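PDB 5HSX: putative alpha-ketoglutarate-dependent taurine dioxygenase from Burkholderia xenovorans, which probably acts as an iron(II)- and 2-oxoglutarate-dependent dioxygenase of the TfdA family, its metal site here holding a sodium ion. Local coordinates for residues W152-A164 and P211-S223. Sequence-based numbering, arbitrary orientation.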
loop_
_atom_site.group_PDB
_atom_site.type_symbol
_atom_site.label_atom_id
_atom_site.label_comp_id
_atom_site.label_asym_id
_atom_site.label_seq_id
_atom_site.Cartn_x
_atom_site.Cartn_y
_atom_site.Cartn_z
ATOM N N TRP B 152 -2.005 -6.770 3.246
ATOM C CA TRP B 152 -3.166 -7.636 3.123
ATOM C C TRP B 152 -4.313 -6.859 2.489
ATOM O O TRP B 152 -4.410 -5.636 2.631
ATOM C CB TRP B 152 -3.640 -8.179 4.497
ATOM C CG TRP B 152 -2.751 -9.228 5.119
ATOM C CD1 TRP B 152 -2.971 -10.582 5.151
ATOM C CD2 TRP B 152 -1.524 -9.005 5.819
ATOM N NE1 TRP B 152 -1.947 -11.212 5.815
ATOM C CE2 TRP B 152 -1.046 -10.267 6.238
ATOM C CE3 TRP B 152 -0.783 -7.862 6.133
ATOM C CZ2 TRP B 152 0.144 -10.414 6.955
ATOM C CZ3 TRP B 152 0.410 -8.014 6.842
ATOM C CH2 TRP B 152 0.852 -9.277 7.246
ATOM N N THR B 153 -5.214 -7.579 1.827
ATOM C CA THR B 153 -6.414 -6.950 1.307
ATOM C C THR B 153 -7.637 -7.743 1.748
ATOM O O THR B 153 -7.569 -8.957 1.942
ATOM C CB THR B 153 -6.369 -6.814 -0.209
ATOM O OG1 THR B 153 -7.528 -6.091 -0.641
ATOM C CG2 THR B 153 -6.298 -8.201 -0.898
ATOM N N ASN B 154 -8.752 -7.031 1.903
ATOM C CA ASN B 154 -9.979 -7.578 2.477
ATOM C C ASN B 154 -10.872 -8.048 1.330
ATOM O O ASN B 154 -11.507 -7.236 0.656
ATOM C CB ASN B 154 -10.652 -6.507 3.332
ATOM C CG ASN B 154 -11.938 -6.969 3.967
ATOM O OD1 ASN B 154 -12.546 -7.951 3.542
ATOM N ND2 ASN B 154 -12.375 -6.245 4.987
ATOM N N LEU B 155 -10.937 -9.370 1.116
ATOM C CA LEU B 155 -11.715 -9.912 0.001
ATOM C C LEU B 155 -13.218 -9.825 0.236
ATOM O O LEU B 155 -13.993 -9.914 -0.725
ATOM C CB LEU B 155 -11.323 -11.369 -0.249
ATOM C CG LEU B 155 -9.830 -11.552 -0.590
ATOM C CD1 LEU B 155 -9.541 -13.029 -0.847
ATOM C CD2 LEU B 155 -9.462 -10.723 -1.781
ATOM N N VAL B 156 -13.646 -9.670 1.483
ATOM C CA VAL B 156 -15.074 -9.534 1.766
ATOM C C VAL B 156 -15.541 -8.127 1.419
ATOM O O VAL B 156 -16.546 -7.935 0.721
ATOM C CB VAL B 156 -15.361 -9.876 3.237
ATOM C CG1 VAL B 156 -16.799 -9.506 3.592
ATOM C CG2 VAL B 156 -15.113 -11.375 3.504
ATOM N N ALA B 157 -14.795 -7.124 1.888
ATOM C CA ALA B 157 -15.053 -5.747 1.470
ATOM C C ALA B 157 -15.020 -5.620 -0.049
ATOM O O ALA B 157 -15.880 -4.952 -0.644
ATOM C CB ALA B 157 -14.035 -4.804 2.117
ATOM N N ALA B 158 -14.031 -6.252 -0.697
ATOM C CA ALA B 158 -13.935 -6.162 -2.150
ATOM C C ALA B 158 -15.174 -6.745 -2.823
ATOM O O ALA B 158 -15.736 -6.137 -3.740
ATOM C CB ALA B 158 -12.669 -6.862 -2.645
ATOM N N TYR B 159 -15.626 -7.921 -2.371
ATOM C CA TYR B 159 -16.862 -8.482 -2.918
ATOM C C TYR B 159 -18.018 -7.507 -2.765
ATOM O O TYR B 159 -18.780 -7.271 -3.711
ATOM C CB TYR B 159 -17.211 -9.813 -2.237
ATOM C CG TYR B 159 -18.578 -10.365 -2.650
ATOM C CD1 TYR B 159 -18.727 -11.084 -3.835
ATOM C CD2 TYR B 159 -19.714 -10.148 -1.869
ATOM C CE1 TYR B 159 -19.966 -11.582 -4.234
ATOM C CE2 TYR B 159 -20.965 -10.646 -2.259
ATOM C CZ TYR B 159 -21.076 -11.369 -3.438
ATOM O OH TYR B 159 -22.299 -11.861 -3.840
ATOM N N GLN B 160 -18.173 -6.946 -1.564
ATOM C CA GLN B 160 -19.333 -6.116 -1.281
ATOM C C GLN B 160 -19.323 -4.849 -2.121
ATOM O O GLN B 160 -20.394 -4.305 -2.421
ATOM C CB GLN B 160 -19.384 -5.787 0.210
ATOM C CG GLN B 160 -19.794 -6.996 1.065
ATOM C CD GLN B 160 -19.619 -6.762 2.553
ATOM O OE1 GLN B 160 -19.306 -5.655 2.988
ATOM N NE2 GLN B 160 -19.811 -7.814 3.342
ATOM N N LYS B 161 -18.136 -4.390 -2.527
ATOM C CA LYS B 161 -18.005 -3.163 -3.305
ATOM C C LYS B 161 -18.178 -3.378 -4.804
ATOM O O LYS B 161 -18.284 -2.394 -5.539
ATOM C CB LYS B 161 -16.645 -2.511 -3.042
ATOM N N LEU B 162 -18.191 -4.621 -5.283
ATOM C CA LEU B 162 -18.657 -4.859 -6.643
ATOM C C LEU B 162 -20.093 -4.372 -6.749
ATOM O O LEU B 162 -20.851 -4.425 -5.778
ATOM C CB LEU B 162 -18.603 -6.352 -6.992
ATOM C CG LEU B 162 -17.233 -7.039 -7.007
ATOM C CD1 LEU B 162 -17.452 -8.542 -7.229
ATOM C CD2 LEU B 162 -16.369 -6.452 -8.106
ATOM N N SER B 163 -20.468 -3.882 -7.928
ATOM C CA SER B 163 -21.867 -3.533 -8.136
ATOM C C SER B 163 -22.743 -4.780 -8.040
ATOM O O SER B 163 -22.282 -5.917 -8.215
ATOM C CB SER B 163 -22.070 -2.870 -9.498
ATOM O OG SER B 163 -21.792 -3.771 -10.566
ATOM N N ALA B 164 -24.035 -4.559 -7.791
ATOM C CA ALA B 164 -24.949 -5.694 -7.650
ATOM C C ALA B 164 -24.951 -6.617 -8.869
ATOM O O ALA B 164 -24.934 -7.848 -8.673
ATOM C CB ALA B 164 -26.369 -5.191 -7.341
ATOM N N PRO B 211 -17.128 -19.838 6.338
ATOM C CA PRO B 211 -17.838 -20.850 7.143
ATOM C C PRO B 211 -18.162 -20.424 8.572
ATOM O O PRO B 211 -18.977 -21.096 9.217
ATOM C CB PRO B 211 -16.881 -22.051 7.132
ATOM C CG PRO B 211 -15.551 -21.477 6.869
ATOM C CD PRO B 211 -15.765 -20.268 5.979
ATOM N N GLU B 212 -17.559 -19.361 9.098
ATOM C CA GLU B 212 -17.887 -18.907 10.445
ATOM C C GLU B 212 -18.748 -17.651 10.466
ATOM O O GLU B 212 -19.546 -17.478 11.387
ATOM C CB GLU B 212 -16.612 -18.653 11.256
ATOM C CG GLU B 212 -15.795 -19.903 11.541
ATOM C CD GLU B 212 -14.617 -19.637 12.471
ATOM O OE1 GLU B 212 -14.835 -19.378 13.677
ATOM O OE2 GLU B 212 -13.467 -19.678 11.992
ATOM N N THR B 213 -18.614 -16.762 9.483
ATOM C CA THR B 213 -19.377 -15.522 9.492
ATOM C C THR B 213 -20.493 -15.483 8.463
ATOM O O THR B 213 -21.380 -14.626 8.571
ATOM C CB THR B 213 -18.461 -14.316 9.233
ATOM O OG1 THR B 213 -18.031 -14.351 7.868
ATOM C CG2 THR B 213 -17.240 -14.347 10.154
ATOM N N GLY B 214 -20.470 -16.371 7.470
ATOM C CA GLY B 214 -21.446 -16.337 6.405
ATOM C C GLY B 214 -21.206 -15.264 5.368
ATOM O O GLY B 214 -21.995 -15.155 4.421
ATOM N N GLU B 215 -20.147 -14.467 5.514
ATOM C CA GLU B 215 -19.840 -13.437 4.535
ATOM C C GLU B 215 -19.322 -14.060 3.243
ATOM O O GLU B 215 -18.829 -15.188 3.220
ATOM C CB GLU B 215 -18.802 -12.462 5.089
ATOM C CG GLU B 215 -19.246 -11.710 6.337
ATOM C CD GLU B 215 -18.080 -11.103 7.094
ATOM O OE1 GLU B 215 -17.172 -11.856 7.508
ATOM O OE2 GLU B 215 -18.057 -9.864 7.261
ATOM N N ARG B 216 -19.439 -13.304 2.158
ATOM C CA ARG B 216 -18.929 -13.723 0.858
ATOM C C ARG B 216 -17.615 -13.017 0.566
ATOM O O ARG B 216 -17.536 -11.786 0.643
ATOM C CB ARG B 216 -19.949 -13.422 -0.237
ATOM C CG ARG B 216 -21.182 -14.296 -0.081
ATOM C CD ARG B 216 -22.246 -13.935 -1.069
ATOM N NE ARG B 216 -23.434 -14.759 -0.850
ATOM C CZ ARG B 216 -24.481 -14.779 -1.666
ATOM N NH1 ARG B 216 -24.477 -14.018 -2.756
ATOM N NH2 ARG B 216 -25.525 -15.558 -1.388
ATOM N N ALA B 217 -16.594 -13.799 0.223
ATOM C CA ALA B 217 -15.280 -13.274 -0.134
ATOM C C ALA B 217 -15.049 -13.415 -1.628
ATOM O O ALA B 217 -15.354 -14.454 -2.213
ATOM C CB ALA B 217 -14.169 -14.016 0.621
ATOM N N LEU B 218 -14.467 -12.377 -2.237
ATOM C CA LEU B 218 -14.085 -12.427 -3.647
ATOM C C LEU B 218 -12.787 -13.227 -3.729
ATOM O O LEU B 218 -11.692 -12.701 -3.507
ATOM C CB LEU B 218 -13.950 -11.008 -4.208
ATOM C CG LEU B 218 -13.701 -10.802 -5.702
ATOM C CD1 LEU B 218 -14.748 -11.542 -6.523
ATOM C CD2 LEU B 218 -13.710 -9.298 -6.033
ATOM N N TYR B 219 -12.917 -14.524 -4.023
ATOM C CA TYR B 219 -11.868 -15.513 -3.753
ATOM C C TYR B 219 -10.970 -15.668 -4.981
ATOM O O TYR B 219 -10.890 -16.723 -5.601
ATOM C CB TYR B 219 -12.524 -16.841 -3.371
ATOM C CG TYR B 219 -11.667 -17.821 -2.597
ATOM C CD1 TYR B 219 -11.191 -17.505 -1.333
ATOM C CD2 TYR B 219 -11.382 -19.082 -3.113
ATOM C CE1 TYR B 219 -10.424 -18.413 -0.602
ATOM C CE2 TYR B 219 -10.616 -19.996 -2.393
ATOM C CZ TYR B 219 -10.143 -19.656 -1.137
ATOM O OH TYR B 219 -9.399 -20.566 -0.405
ATOM N N VAL B 220 -10.254 -14.588 -5.314
ATOM C CA VAL B 220 -9.636 -14.476 -6.632
ATOM C C VAL B 220 -8.112 -14.583 -6.588
ATOM O O VAL B 220 -7.462 -14.296 -7.598
ATOM C CB VAL B 220 -10.061 -13.184 -7.355
ATOM C CG1 VAL B 220 -11.549 -13.233 -7.720
ATOM C CG2 VAL B 220 -9.754 -11.936 -6.508
ATOM N N SER B 221 -7.528 -15.009 -5.454
ATOM C CA SER B 221 -6.121 -15.408 -5.278
ATOM C C SER B 221 -5.242 -15.172 -6.514
ATOM O O SER B 221 -4.976 -16.121 -7.270
ATOM C CB SER B 221 -6.078 -16.891 -4.885
ATOM O OG SER B 221 -4.794 -17.254 -4.414
ATOM N N PRO B 222 -4.757 -13.941 -6.752
ATOM C CA PRO B 222 -4.246 -13.612 -8.097
ATOM C C PRO B 222 -3.038 -14.426 -8.549
ATOM O O PRO B 222 -2.904 -14.671 -9.755
ATOM C CB PRO B 222 -3.916 -12.106 -7.988
ATOM C CG PRO B 222 -4.950 -11.611 -6.980
ATOM C CD PRO B 222 -4.991 -12.726 -5.946
ATOM N N SER B 223 -2.161 -14.865 -7.645
ATOM C CA SER B 223 -1.009 -15.642 -8.108
ATOM C C SER B 223 -1.389 -17.026 -8.620
ATOM O O SER B 223 -0.642 -17.602 -9.420
ATOM C CB SER B 223 0.023 -15.810 -6.994
ATOM O OG SER B 223 0.595 -14.575 -6.652
HETATM O O HOH W 1 -21.187 -10.645 2.451
HETATM O O HOH W 2 -19.676 -8.002 6.190
#
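The short helix 155-161, which directly follows strand 150-154, lies at 90° across strand 216-218, and L155, V156 and Y159 in its first turns touch R216, A217 and L218. L218 N donates to L155 O (2.9 Å) in an almost straight bond. Y159 N, one helical turn on, reaches the same oxygen from the opposite face of its carbonyl plane, so this acceptor serves helix and strand at once. The L155 side chain lies over the backbone at L218, both methyls close to L218 O, while its CB and V156 CG2 each lie 4.0 Å from A217 CB. Y159 has CG anti to the backbone N (chi1 173°), which lays the ring alongside R216. R216 CB sits over one ring face, offset toward the rim, in a CH-pi contact 3.8 Å from the centroid; the extended arginine then runs on to the phenol end. There R216 NH1 gives Y159 OH a long hydrogen bond (3.3 Å) in the guanidinium plane, which is turned 63° from the ring. D171 takes both groups, hydrogen-bonded to Y159 OH and salt-bridged to R216 NH1. In the double-stranded beta-helix (jelly-roll) fold of this TauD/TfdA family, the contact joins two sheets: strand 150-154 pairs with 271-274, which carries the metal ligand H273, whereas strand 216-218 pairs with 200-209 in another sheet. Just beyond the helix, L162 CD1 crosses to L218 CD2 (4.0 Å), both leucines also packing on helix 233-247. N154 is the N-cap residue of the helix, its OD1 accepting from A157 N (2.9 Å), which sits above the carbonyl plane. V156 CG1 rests on E215 CB, and one water links Q160 NE2 to E215 OE2, which also salt-bridges R58.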